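Local coordinates for protein alternansucrase (Leuconostoc mesenteroides, PDB 6HVG) that belongs to glycoside hydrolase family 70, combining an enzyme core on a (beta/alpha)8 barrel with choline-binding-type repeats and a bound calcium ion, at residues 691-696 / 802-807; 840-845 / 997-1002; 750-755 / 1047-1052; 787-792 / 830-835; 698-703 / 871-876. All blocks are in the same frame, centred on the assembly; numbering follows the deposited sequence.

Overall arrangement
All five contacts lie in the family 70 core. Contacts 1, 3 and 4 are buried around the barrel, contact 2 is partly buried and contact 5 lies at the surface. Contact 3, at the ends of two barrel strands, is the most polar, with a histidine-carboxylate bond and waters; Arg750 and Ser1050 tie it to Glu832 of contact 4, where a helix meets a loop through tyrosines. Contact 1 relies on backbone bonding beside a tyrosine ring and reaches contact 3 through His693 and Asp755. Contacts 2 and 5 both involve loops joined to the large antiparallel sheet: the former is apolar, the latter a small contact between an asparagine amide, a lysine chain and a tyrosine hydroxyl. Arg698 links contact 5 to contact 1.

Contact 1: 691-696 / 802-807; sequences LTHGAN and YNDYNL
Thr692 and Tyr805 join the C-terminal end of helix 681-692, a helix of the (beta/alpha)8 barrel, to the loop that enters helix 807-814. Their backbones bond: Tyr805 N donates to Thr692 O at 3.0 Å (157° at the hydrogen), and Thr692 CA-H points almost straight at Tyr805 O, 3.2 Å from CA. A weak bond beside it runs from Asn806 ND2 to Leu691 O at 3.3 Å, while Asn806 OD1 accepts from Ser1001 N. Among the nonpolar contacts, Ala695 CA sits over one face of the Tyr805 ring, 4.3 Å from its centroid, and Ala695 CB lies near the hydroxyl. The same ring has a cation-pi contact with Arg698, and its hydroxyl is bonded to Lys800 N. His693 and Asp804 lie side by side, pointing the same way, with ring and carboxylate planes 74° apart; His693 NE2 bonds to Asp755, and Asp804 OD1 is at the ring edge, 3.8 Å from His693 CD2.

Contact 2: 840-845 / 997-1002; sequences GTIYNP and NALISG
Ile842 and Leu999 cross with their branches in contact, joining the turn that enters helix 844-857 to the loop between strands 995-997 and 1003-1009, the latter a strand of the large antiparallel sheet beside the barrel. Ile842 CD1 touches two methyls, Ala998 CB and Leu999 CD2, each at 3.5 Å. Leu999 CD2 also packs beside the Ile842 carbonyl oxygen and comes 3.7 Å from Tyr843 CD1, as the Tyr843 and Leu999 side chains slide past each other in opposite directions. No hydrogen bond spans the two segments, and apolar surface carries the contact. In Ile842, CG1 stands between the backbone N and the carbonyl carbon (chi1 63°), and it lies 3.9 Å above the centre of the Tyr843 ring. The Ala998 carbonyl oxygen is near the edge of that ring and accepts from Lys800 NZ, while Leu807 and Pro808 of helix 807-814 also pack on Tyr843. Behind Leu999, an Asx turn shapes the loop: Asn997 OD1 accepts from Leu999 N at 2.9 Å, in the plane of the amide carbonyl, and more weakly from Ile1000 N. Before helix 844-857, Thr841 OG1 serves as a cap, receiving weak bonds from Tyr843 N and Asn844 N, both at 3.3 Å.

Contact 3: 750-755 / 1047-1052; sequences RAHDYD and EGFSNF
At the C-terminal ends of barrel strands 745-747 and 1045-1047, which flank strand 821-825, His752 of the loop after the first meets Glu1047, the last residue of the second. Glu1047 OE2 is gripped twice from the same face of its carboxylate: by His752 ND1 at 2.7 Å, nearly along the C-O bond and in the plane of the imidazole, and by His752 N at 3.2 Å from above the carboxylate plane. The imidazole and carboxylate planes stand 79° apart. His752 CG lies between its own backbone N and carbonyl carbon (chi1 76°), on a type I turn running from Ala751 to Tyr754. Phe1049 CZ rests 3.6 Å from His752 CG, over one ring face toward the rim, and Asp753 CG lies over the opposite face. Asn1051 ND2 approaches the ring edge near CD2, its amide almost perpendicular to the ring. Two waters add bridges: one donates to Arg750 O at 2.7 Å and to Glu1047 OE1, the other donates to His752 O and accepts from Asn1051 N at 3.1 Å. Beyond them, Arg750 forms salt bridges with Asp828 and Glu832. Loops following the C-terminal ends of the parallel strands line the active-site end of a (beta/alpha)8 barrel.

Contact 4: 787-792 / 830-835; sequences EFYYKD and YLEGGQ
Tyr790 and Leu831 mark the closest backbone approach, 7.7 Å between their CA atoms, where one side of helix 779-793 faces an irregular segment of chain. Leu831 CD1 lies over the very centre of the Tyr790 ring, 3.9 Å from its centroid and almost on the ring normal, a CH-pi contact. Leu831 CB adds to it, 3.7 Å from Tyr790 CE1 at the hydroxyl-bearing half of the ring. Both elements belong to the barrel: helix 779-793 lies in the chain between strands 745-747 and 821-825, after helix 757-766, and the 830-835 loop comes after strand 821-825 and the short helix 826-829. One residue earlier in the helix, Tyr789 CG is anti to the backbone N (chi1 179°), and its hydroxyl donates to Glu832 OE1 at 2.7 Å, on the syn side and 25° out of the carboxylate plane. The other oxygen, Glu832 OE2, has a salt bridge to Arg750 NH1 and a hydrogen bond to Tyr825 OH. The Tyr790 hydroxyl receives a weak bond from Gly833 N at 3.0 Å.

Contact 5: 698-703 / 871-876; sequences RSNMWY and KDLKDG
Asn700 ND2 reaches toward two successive carbonyl oxygens: it is hydrogen-bonded to Gly870 O, and it lies 3.1 Å from Lys871 O. The same nitrogen is 3.4 Å from Leu873 CD1, whose side chain crosses that of Asn700 at a slant, with the methyl beside the amide nitrogen. Asn700 CG is anti to the carbonyl carbon (chi1 -78°), with CB pointing to the 871-876 loop. That loop connects strands 862-866 and 881-885, antiparallel neighbours in the large sheet beside the barrel, and the 698-703 segment belongs to the chain between barrel helix 681-692 and strand 735-736 of the same sheet. The contact is at the surface, and its second half is the aliphatic part of Lys871 lying against the Tyr703 hydroxyl, with CG the nearest carbon and CD 3.8 Å from OH. Trp702 CE3 stands 4.0 Å above the centre of the Tyr703 ring. The Asn700 carbonyl oxygen accepts from Tyr703 N at 3.1 Å and is also bonded to Ser690 OG, while Met701 N is bonded to Asp879 OD2.

Contact 1: 691-696 / 802-807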
# COMPACT_ATOMS: atom_id res chain seq x y z
N LEU A 691 13.39 -2.17 21.56
CA LEU A 691 12.75 -1.24 22.50
C LEU A 691 11.36 -0.78 22.10
O LEU A 691 10.43 -0.82 22.88
CB LEU A 691 13.61 0.00 22.62
CG LEU A 691 14.91 -0.12 23.39
CD1 LEU A 691 15.78 1.10 23.11
CD2 LEU A 691 14.62 -0.23 24.87
N THR A 692 11.26 -0.29 20.88
CA THR A 692 10.13 0.47 20.42
C THR A 692 8.90 -0.35 20.10
O THR A 692 7.80 0.13 20.31
CB THR A 692 10.61 1.27 19.17
OG1 THR A 692 11.59 2.23 19.60
CG2 THR A 692 9.50 1.96 18.47
N HIS A 693 9.04 -1.56 19.56
CA HIS A 693 7.88 -2.34 19.13
C HIS A 693 7.56 -3.54 20.03
O HIS A 693 8.40 -4.43 20.24
CB HIS A 693 8.05 -2.84 17.72
CG HIS A 693 8.29 -1.76 16.73
ND1 HIS A 693 9.18 -1.92 15.69
CD2 HIS A 693 7.78 -0.51 16.61
CE1 HIS A 693 9.21 -0.82 14.97
NE2 HIS A 693 8.37 0.06 15.51
N GLY A 694 6.32 -3.56 20.51
CA GLY A 694 5.79 -4.71 21.21
C GLY A 694 5.92 -4.66 22.71
O GLY A 694 6.93 -4.21 23.25
N ALA A 695 4.88 -5.18 23.37
CA ALA A 695 4.80 -5.18 24.83
C ALA A 695 5.78 -6.14 25.47
O ALA A 695 6.24 -5.89 26.58
CB ALA A 695 3.41 -5.52 25.31
N ASN A 696 6.14 -7.22 24.78
CA ASN A 696 6.94 -8.22 25.46
C ASN A 696 8.09 -8.81 24.68
O ASN A 696 9.24 -8.49 24.98
CB ASN A 696 6.05 -9.31 26.07
CG ASN A 696 4.95 -9.72 25.15
OD1 ASN A 696 5.06 -9.58 23.93
ND2 ASN A 696 3.88 -10.24 25.72
N TYR A 802 -1.31 1.31 19.80
CA TYR A 802 -0.91 1.89 18.54
C TYR A 802 0.47 2.54 18.65
O TYR A 802 1.29 2.43 17.73
CB TYR A 802 -1.91 2.93 18.09
CG TYR A 802 -3.36 2.57 18.38
CD1 TYR A 802 -3.98 1.52 17.71
CD2 TYR A 802 -4.10 3.28 19.32
CE1 TYR A 802 -5.30 1.18 17.98
CE2 TYR A 802 -5.41 2.96 19.60
CZ TYR A 802 -6.02 1.91 18.94
OH TYR A 802 -7.34 1.62 19.24
N ASN A 803 0.73 3.16 19.79
CA ASN A 803 1.96 3.93 20.01
C ASN A 803 3.19 3.07 20.32
O ASN A 803 3.08 1.87 20.65
CB ASN A 803 1.77 4.92 21.14
CG ASN A 803 0.90 6.08 20.76
OD1 ASN A 803 1.40 7.19 20.59
ND2 ASN A 803 -0.40 5.83 20.59
N ASP A 804 4.36 3.71 20.23
CA ASP A 804 5.64 3.07 20.47
C ASP A 804 6.06 3.11 21.92
O ASP A 804 5.85 4.10 22.64
CB ASP A 804 6.73 3.78 19.67
CG ASP A 804 6.82 3.31 18.24
OD1 ASP A 804 5.94 2.55 17.80
OD2 ASP A 804 7.79 3.68 17.55
N TYR A 805 6.71 2.03 22.34
CA TYR A 805 7.25 1.87 23.68
C TYR A 805 8.64 2.48 23.78
O TYR A 805 9.35 2.56 22.78
CB TYR A 805 7.35 0.38 24.05
CG TYR A 805 6.02 -0.32 24.12
CD1 TYR A 805 5.29 -0.34 25.31
CD2 TYR A 805 5.48 -0.97 23.01
CE1 TYR A 805 4.07 -0.97 25.39
CE2 TYR A 805 4.25 -1.59 23.08
CZ TYR A 805 3.55 -1.59 24.27
OH TYR A 805 2.33 -2.22 24.34
N ASN A 806 9.02 2.93 24.98
CA ASN A 806 10.42 3.23 25.31
C ASN A 806 11.06 4.35 24.47
O ASN A 806 12.28 4.36 24.28
CB ASN A 806 11.31 1.97 25.26
CG ASN A 806 11.04 1.01 26.40
OD1 ASN A 806 10.86 1.44 27.52
ND2 ASN A 806 11.05 -0.28 26.12
N LEU A 807 10.26 5.30 24.01
CA LEU A 807 10.78 6.42 23.23
C LEU A 807 11.86 7.24 23.95
O LEU A 807 12.86 7.61 23.32
CB LEU A 807 9.64 7.31 22.74
CG LEU A 807 8.84 6.68 21.59
CD1 LEU A 807 7.69 7.56 21.17
CD2 LEU A 807 9.71 6.39 20.38

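Contact 2: 840-845 / 997-1002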
# COMPACT_ATOMS: atom_id res chain seq x y z
N GLY A 840 2.68 19.89 24.35
CA GLY A 840 3.82 18.99 24.43
C GLY A 840 3.38 17.58 24.76
O GLY A 840 2.28 17.38 25.24
N THR A 841 4.25 16.62 24.47
CA THR A 841 4.03 15.22 24.79
C THR A 841 4.60 14.94 26.16
O THR A 841 5.34 15.76 26.72
CB THR A 841 4.76 14.27 23.82
OG1 THR A 841 6.18 14.43 23.97
CG2 THR A 841 4.38 14.52 22.38
N ILE A 842 4.29 13.76 26.69
CA ILE A 842 4.84 13.38 27.98
C ILE A 842 6.36 13.14 27.93
O ILE A 842 7.07 13.24 28.94
CB ILE A 842 4.11 12.16 28.60
CG1 ILE A 842 4.27 10.90 27.75
CG2 ILE A 842 2.64 12.48 28.82
CD1 ILE A 842 3.87 9.63 28.50
N TYR A 843 6.86 12.84 26.74
CA TYR A 843 8.28 12.59 26.56
C TYR A 843 9.11 13.88 26.51
O TYR A 843 10.33 13.84 26.74
CB TYR A 843 8.51 11.76 25.30
CG TYR A 843 7.58 10.55 25.15
CD1 TYR A 843 7.58 9.51 26.07
CD2 TYR A 843 6.72 10.45 24.06
CE1 TYR A 843 6.75 8.41 25.91
CE2 TYR A 843 5.90 9.36 23.90
CZ TYR A 843 5.93 8.34 24.83
OH TYR A 843 5.11 7.27 24.64
N ASN A 844 8.47 15.01 26.21
CA ASN A 844 9.18 16.28 26.01
C ASN A 844 10.27 16.64 27.04
O ASN A 844 11.39 17.01 26.66
CB ASN A 844 8.18 17.43 25.88
CG ASN A 844 8.83 18.72 25.42
OD1 ASN A 844 9.66 19.29 26.13
ND2 ASN A 844 8.44 19.19 24.23
N PRO A 845 9.96 16.55 28.34
CA PRO A 845 10.97 16.95 29.32
C PRO A 845 12.22 16.08 29.27
O PRO A 845 13.33 16.61 29.32
CB PRO A 845 10.23 16.80 30.66
CG PRO A 845 8.79 16.87 30.30
CD PRO A 845 8.71 16.14 29.00
N ASN A 997 5.34 2.03 32.94
CA ASN A 997 4.45 3.20 32.97
C ASN A 997 4.41 3.85 31.57
O ASN A 997 5.02 3.32 30.65
CB ASN A 997 4.90 4.20 34.04
CG ASN A 997 6.36 4.62 33.87
OD1 ASN A 997 6.73 5.22 32.86
ND2 ASN A 997 7.20 4.29 34.85
N ALA A 998 3.70 4.97 31.42
CA ALA A 998 3.58 5.62 30.12
C ALA A 998 4.94 5.99 29.47
O ALA A 998 5.07 5.93 28.25
CB ALA A 998 2.72 6.87 30.23
N LEU A 999 5.93 6.35 30.28
CA LEU A 999 7.23 6.81 29.76
C LEU A 999 8.26 5.68 29.51
O LEU A 999 9.21 5.87 28.73
CB LEU A 999 7.83 7.87 30.69
CG LEU A 999 7.01 9.14 30.88
CD1 LEU A 999 7.42 9.89 32.14
CD2 LEU A 999 7.11 10.06 29.67
N ILE A 1000 8.09 4.52 30.14
CA ILE A 1000 9.05 3.43 29.96
C ILE A 1000 8.47 2.03 30.19
O ILE A 1000 7.54 1.84 30.98
CB ILE A 1000 10.31 3.66 30.84
CG1 ILE A 1000 11.43 2.69 30.46
CG2 ILE A 1000 9.99 3.52 32.32
CD1 ILE A 1000 12.79 3.08 31.00
N SER A 1001 9.03 1.06 29.47
CA SER A 1001 8.85 -0.36 29.71
C SER A 1001 10.24 -0.97 29.70
O SER A 1001 10.67 -1.55 28.70
CB SER A 1001 8.00 -1.00 28.61
OG SER A 1001 6.76 -0.31 28.45
N GLY A 1002 10.92 -0.84 30.83
CA GLY A 1002 12.30 -1.31 30.99
C GLY A 1002 13.04 -0.44 31.99
O GLY A 1002 12.44 0.09 32.93

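Contact 3: 750-755 / 1047-1052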
# COMPACT_ATOMS: atom_id res chain seq x y z
N ARG A 750 11.72 7.89 15.12
CA ARG A 750 10.46 7.98 14.37
C ARG A 750 10.55 9.09 13.36
O ARG A 750 11.43 9.93 13.43
CB ARG A 750 9.26 8.23 15.31
CG ARG A 750 9.00 7.10 16.28
CD ARG A 750 7.54 6.97 16.65
NE ARG A 750 7.06 8.16 17.35
CZ ARG A 750 6.01 8.89 17.01
NH1 ARG A 750 5.25 8.58 15.97
NH2 ARG A 750 5.71 9.95 17.73
N ALA A 751 9.61 9.09 12.42
CA ALA A 751 9.56 10.12 11.40
C ALA A 751 8.12 10.45 11.04
O ALA A 751 7.20 9.75 11.45
CB ALA A 751 10.34 9.67 10.18
N HIS A 752 7.93 11.51 10.26
CA HIS A 752 6.60 11.91 9.81
C HIS A 752 5.95 10.75 9.05
O HIS A 752 4.73 10.62 9.02
CB HIS A 752 6.68 13.17 8.93
CG HIS A 752 7.17 12.92 7.52
ND1 HIS A 752 8.51 12.92 7.19
CD2 HIS A 752 6.51 12.64 6.37
CE1 HIS A 752 8.65 12.66 5.90
NE2 HIS A 752 7.44 12.49 5.38
N ASP A 753 6.81 9.92 8.45
CA ASP A 753 6.39 8.76 7.67
C ASP A 753 6.93 7.45 8.24
O ASP A 753 6.98 6.44 7.54
CB ASP A 753 6.86 8.92 6.22
CG ASP A 753 8.39 8.99 6.07
OD1 ASP A 753 9.12 9.04 7.09
OD2 ASP A 753 8.87 9.00 4.92
N TYR A 754 7.31 7.43 9.51
CA TYR A 754 7.73 6.18 10.13
C TYR A 754 7.18 6.09 11.54
O TYR A 754 7.41 6.98 12.33
CB TYR A 754 9.25 6.03 10.10
CG TYR A 754 9.72 4.70 10.64
CD1 TYR A 754 9.84 3.58 9.83
CD2 TYR A 754 10.02 4.55 11.97
CE1 TYR A 754 10.25 2.36 10.33
CE2 TYR A 754 10.44 3.34 12.49
CZ TYR A 754 10.55 2.25 11.67
OH TYR A 754 10.97 1.07 12.25
N ASP A 755 6.45 5.00 11.81
CA ASP A 755 5.72 4.78 13.06
C ASP A 755 4.74 5.90 13.42
O ASP A 755 4.53 6.18 14.60
CB ASP A 755 6.68 4.52 14.22
CG ASP A 755 7.38 3.18 14.12
OD1 ASP A 755 7.12 2.45 13.15
OD2 ASP A 755 8.20 2.85 15.01
N GLU A 1047 13.05 17.40 12.64
CA GLU A 1047 12.01 17.22 11.65
C GLU A 1047 10.77 17.78 12.27
O GLU A 1047 10.15 17.13 13.12
CB GLU A 1047 11.86 15.75 11.40
CG GLU A 1047 10.88 15.42 10.30
CD GLU A 1047 10.57 13.94 10.27
OE1 GLU A 1047 10.67 13.31 11.33
OE2 GLU A 1047 10.27 13.40 9.19
N GLY A 1048 10.40 18.99 11.86
CA GLY A 1048 9.45 19.80 12.64
C GLY A 1048 8.04 19.94 12.06
O GLY A 1048 7.59 21.03 11.82
N PHE A 1049 7.38 18.82 11.79
CA PHE A 1049 6.04 18.82 11.33
C PHE A 1049 5.56 17.42 11.47
O PHE A 1049 6.33 16.50 11.62
CB PHE A 1049 5.95 19.26 9.86
CG PHE A 1049 6.51 18.27 8.90
CD1 PHE A 1049 7.87 18.18 8.67
CD2 PHE A 1049 5.65 17.42 8.19
CE1 PHE A 1049 8.39 17.25 7.79
CE2 PHE A 1049 6.16 16.53 7.29
CZ PHE A 1049 7.53 16.43 7.09
N SER A 1050 4.25 17.28 11.41
CA SER A 1050 3.58 15.99 11.39
C SER A 1050 2.56 16.02 10.27
O SER A 1050 1.91 17.05 10.06
CB SER A 1050 2.89 15.78 12.71
OG SER A 1050 1.84 14.85 12.60
N ASN A 1051 2.42 14.92 9.54
CA ASN A 1051 1.41 14.85 8.48
C ASN A 1051 -0.02 14.96 8.95
O ASN A 1051 -0.90 15.23 8.13
CB ASN A 1051 1.53 13.56 7.69
CG ASN A 1051 2.64 13.62 6.67
OD1 ASN A 1051 2.90 14.68 6.08
ND2 ASN A 1051 3.29 12.48 6.43
N PHE A 1052 -0.25 14.79 10.25
CA PHE A 1052 -1.59 14.75 10.77
C PHE A 1052 -2.01 15.96 11.58
O PHE A 1052 -3.03 15.94 12.26
CB PHE A 1052 -1.74 13.45 11.51
CG PHE A 1052 -1.45 12.26 10.64
CD1 PHE A 1052 -0.16 11.86 10.42
CD2 PHE A 1052 -2.47 11.62 9.97
CE1 PHE A 1052 0.10 10.80 9.58
CE2 PHE A 1052 -2.22 10.53 9.16
CZ PHE A 1052 -0.93 10.13 8.96
O HOH W 1 13.05 11.87 12.52
O HOH W 2 3.50 12.29 10.70

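Contact 4: 787-792 / 830-835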
# COMPACT_ATOMS: atom_id res chain seq x y z
N GLU A 787 -7.81 11.72 19.41
CA GLU A 787 -8.09 11.70 20.85
C GLU A 787 -7.86 10.30 21.46
O GLU A 787 -7.37 10.20 22.59
CB GLU A 787 -9.50 12.24 21.17
CG GLU A 787 -9.62 13.75 21.02
CD GLU A 787 -8.67 14.55 21.93
OE1 GLU A 787 -8.76 14.45 23.18
OE2 GLU A 787 -7.81 15.30 21.40
N PHE A 788 -8.18 9.23 20.73
CA PHE A 788 -7.91 7.86 21.19
C PHE A 788 -6.42 7.55 21.16
O PHE A 788 -5.88 6.90 22.07
CB PHE A 788 -8.69 6.81 20.36
CG PHE A 788 -10.20 6.95 20.44
CD1 PHE A 788 -10.86 6.82 21.66
CD2 PHE A 788 -10.95 7.25 19.31
CE1 PHE A 788 -12.23 6.98 21.75
CE2 PHE A 788 -12.32 7.40 19.39
CZ PHE A 788 -12.96 7.28 20.61
N TYR A 789 -5.77 8.02 20.10
CA TYR A 789 -4.33 7.87 19.90
C TYR A 789 -3.55 8.53 21.03
O TYR A 789 -2.61 7.93 21.56
CB TYR A 789 -3.96 8.49 18.55
CG TYR A 789 -2.50 8.44 18.16
CD1 TYR A 789 -1.92 7.29 17.67
CD2 TYR A 789 -1.71 9.58 18.25
CE1 TYR A 789 -0.59 7.26 17.29
CE2 TYR A 789 -0.38 9.56 17.89
CZ TYR A 789 0.18 8.40 17.40
OH TYR A 789 1.50 8.37 17.00
N TYR A 790 -3.95 9.75 21.41
CA TYR A 790 -3.35 10.43 22.56
C TYR A 790 -3.58 9.64 23.86
O TYR A 790 -2.67 9.47 24.65
CB TYR A 790 -3.89 11.86 22.74
CG TYR A 790 -3.73 12.82 21.57
CD1 TYR A 790 -2.68 12.73 20.66
CD2 TYR A 790 -4.65 13.86 21.40
CE1 TYR A 790 -2.56 13.62 19.60
CE2 TYR A 790 -4.54 14.76 20.35
CZ TYR A 790 -3.50 14.64 19.46
OH TYR A 790 -3.43 15.56 18.45
N LYS A 791 -4.81 9.18 24.08
CA LYS A 791 -5.16 8.41 25.30
C LYS A 791 -4.30 7.16 25.44
O LYS A 791 -3.86 6.81 26.52
CB LYS A 791 -6.65 8.03 25.26
CG LYS A 791 -7.15 7.09 26.35
CD LYS A 791 -7.52 7.82 27.62
CE LYS A 791 -7.86 6.81 28.73
NZ LYS A 791 -6.69 6.04 29.27
N ASP A 792 -4.07 6.49 24.32
CA ASP A 792 -3.23 5.30 24.26
C ASP A 792 -1.76 5.61 24.50
O ASP A 792 -1.07 4.90 25.21
CB ASP A 792 -3.39 4.65 22.88
CG ASP A 792 -2.40 3.53 22.64
OD1 ASP A 792 -1.46 3.71 21.81
OD2 ASP A 792 -2.59 2.47 23.27
N TYR A 830 5.84 17.15 20.47
CA TYR A 830 4.51 17.72 20.56
C TYR A 830 3.52 16.72 19.99
O TYR A 830 3.92 15.76 19.32
CB TYR A 830 4.46 19.07 19.84
CG TYR A 830 5.42 20.04 20.47
CD1 TYR A 830 6.74 20.13 20.02
CD2 TYR A 830 5.04 20.84 21.55
CE1 TYR A 830 7.64 21.00 20.62
CE2 TYR A 830 5.94 21.71 22.17
CZ TYR A 830 7.23 21.79 21.69
OH TYR A 830 8.13 22.64 22.27
N LEU A 831 2.23 16.90 20.27
CA LEU A 831 1.23 15.95 19.81
C LEU A 831 1.01 16.08 18.31
O LEU A 831 0.95 17.19 17.77
CB LEU A 831 -0.08 16.16 20.54
CG LEU A 831 -0.08 15.83 22.04
CD1 LEU A 831 -1.44 16.17 22.63
CD2 LEU A 831 0.29 14.38 22.32
N GLU A 832 0.88 14.93 17.64
CA GLU A 832 0.88 14.85 16.17
C GLU A 832 -0.32 15.44 15.47
O GLU A 832 -0.24 15.72 14.27
CB GLU A 832 1.07 13.41 15.71
CG GLU A 832 2.53 13.01 15.66
CD GLU A 832 2.73 11.52 15.80
OE1 GLU A 832 2.35 10.95 16.83
OE2 GLU A 832 3.29 10.92 14.88
N GLY A 833 -1.43 15.63 16.18
CA GLY A 833 -2.64 16.22 15.62
C GLY A 833 -2.93 17.61 16.16
O GLY A 833 -2.20 18.15 16.98
N GLY A 834 -4.03 18.19 15.68
CA GLY A 834 -4.45 19.49 16.12
C GLY A 834 -3.48 20.53 15.64
O GLY A 834 -2.89 20.40 14.57
N GLN A 835 -3.29 21.55 16.46
CA GLN A 835 -2.56 22.75 16.08
C GLN A 835 -1.06 22.59 16.31
O GLN A 835 -0.64 21.79 17.13
CB GLN A 835 -3.11 23.92 16.89
CG GLN A 835 -4.55 24.24 16.52
CD GLN A 835 -4.66 24.88 15.16
OE1 GLN A 835 -5.49 24.50 14.35
NE2 GLN A 835 -3.82 25.87 14.90

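Contact 5: 698-703 / 871-876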
# COMPACT_ATOMS: atom_id res chain seq x y z
N ARG A 698 10.90 -9.11 22.72
CA ARG A 698 11.73 -8.13 22.03
C ARG A 698 13.10 -8.73 21.86
O ARG A 698 13.49 -9.55 22.67
CB ARG A 698 11.81 -6.88 22.89
CG ARG A 698 10.48 -6.14 23.02
CD ARG A 698 10.60 -4.94 23.96
NE ARG A 698 9.31 -4.24 24.08
CZ ARG A 698 8.90 -3.58 25.16
NH1 ARG A 698 9.66 -3.48 26.25
NH2 ARG A 698 7.70 -3.00 25.17
N SER A 699 13.82 -8.35 20.82
CA SER A 699 15.21 -8.77 20.69
C SER A 699 16.07 -8.15 21.81
O SER A 699 15.82 -7.02 22.28
CB SER A 699 15.78 -8.37 19.33
OG SER A 699 14.87 -8.67 18.30
N ASN A 700 17.05 -8.91 22.28
CA ASN A 700 17.93 -8.41 23.30
C ASN A 700 18.72 -7.17 22.88
O ASN A 700 18.99 -6.94 21.69
CB ASN A 700 18.91 -9.50 23.72
CG ASN A 700 18.29 -10.50 24.65
OD1 ASN A 700 17.10 -10.44 24.94
ND2 ASN A 700 19.09 -11.45 25.10
N MET A 701 19.08 -6.36 23.88
CA MET A 701 19.90 -5.19 23.67
C MET A 701 21.25 -5.59 23.09
O MET A 701 21.88 -4.80 22.41
CB MET A 701 20.11 -4.45 24.99
CG MET A 701 18.83 -4.00 25.70
SD MET A 701 17.79 -2.86 24.79
CE MET A 701 18.86 -1.43 24.72
N TRP A 702 21.68 -6.82 23.37
CA TRP A 702 22.86 -7.42 22.72
C TRP A 702 22.95 -7.13 21.23
O TRP A 702 24.03 -6.89 20.72
CB TRP A 702 22.88 -8.95 22.92
CG TRP A 702 24.15 -9.64 22.44
CD1 TRP A 702 25.39 -9.62 23.04
CD2 TRP A 702 24.29 -10.47 21.28
NE1 TRP A 702 26.30 -10.36 22.32
CE2 TRP A 702 25.65 -10.89 21.23
CE3 TRP A 702 23.42 -10.88 20.27
CZ2 TRP A 702 26.14 -11.72 20.22
CZ3 TRP A 702 23.91 -11.69 19.25
CH2 TRP A 702 25.26 -12.09 19.24
N TYR A 703 21.82 -7.15 20.54
CA TYR A 703 21.82 -6.97 19.08
C TYR A 703 22.33 -5.60 18.62
O TYR A 703 22.83 -5.49 17.49
CB TYR A 703 20.44 -7.27 18.47
CG TYR A 703 20.15 -8.76 18.45
CD1 TYR A 703 20.75 -9.59 17.52
CD2 TYR A 703 19.28 -9.34 19.38
CE1 TYR A 703 20.50 -10.94 17.50
CE2 TYR A 703 19.03 -10.70 19.38
CZ TYR A 703 19.65 -11.49 18.44
OH TYR A 703 19.40 -12.82 18.43
N LYS A 871 21.36 -14.30 22.18
CA LYS A 871 19.90 -14.46 22.34
C LYS A 871 19.47 -14.82 23.77
O LYS A 871 18.46 -14.33 24.24
CB LYS A 871 19.39 -15.59 21.44
CG LYS A 871 19.62 -15.43 19.94
CD LYS A 871 18.97 -16.56 19.14
CE LYS A 871 19.70 -17.89 19.32
NZ LYS A 871 19.02 -19.03 18.62
N ASP A 872 20.23 -15.71 24.42
CA ASP A 872 19.81 -16.32 25.68
C ASP A 872 20.64 -15.85 26.86
O ASP A 872 21.83 -15.60 26.73
CB ASP A 872 19.90 -17.85 25.59
CG ASP A 872 19.03 -18.42 24.48
OD1 ASP A 872 17.80 -18.19 24.49
OD2 ASP A 872 19.57 -19.12 23.60
N LEU A 873 19.99 -15.77 28.02
CA LEU A 873 20.56 -15.18 29.21
C LEU A 873 20.95 -16.24 30.25
O LEU A 873 20.12 -17.03 30.67
CB LEU A 873 19.54 -14.23 29.83
CG LEU A 873 19.14 -12.94 29.09
CD1 LEU A 873 18.32 -13.22 27.85
CD2 LEU A 873 18.36 -12.02 30.01
N LYS A 874 22.21 -16.24 30.67
CA LYS A 874 22.65 -17.05 31.81
C LYS A 874 22.10 -16.48 33.11
O LYS A 874 21.52 -15.40 33.14
CB LYS A 874 24.18 -17.11 31.87
CG LYS A 874 24.78 -17.89 30.71
CD LYS A 874 26.17 -17.41 30.32
CE LYS A 874 26.45 -17.69 28.85
NZ LYS A 874 27.71 -17.03 28.43
N ASP A 875 22.30 -17.20 34.21
CA ASP A 875 21.66 -16.88 35.50
C ASP A 875 21.71 -15.41 36.01
O ASP A 875 20.67 -14.79 36.25
CB ASP A 875 22.20 -17.83 36.59
CG ASP A 875 21.63 -17.53 37.95
OD1 ASP A 875 20.41 -17.28 38.05
OD2 ASP A 875 22.40 -17.57 38.93
N GLY A 876 22.92 -14.87 36.18
CA GLY A 876 23.10 -13.49 36.65
C GLY A 876 22.75 -12.40 35.65
O GLY A 876 22.50 -11.24 36.03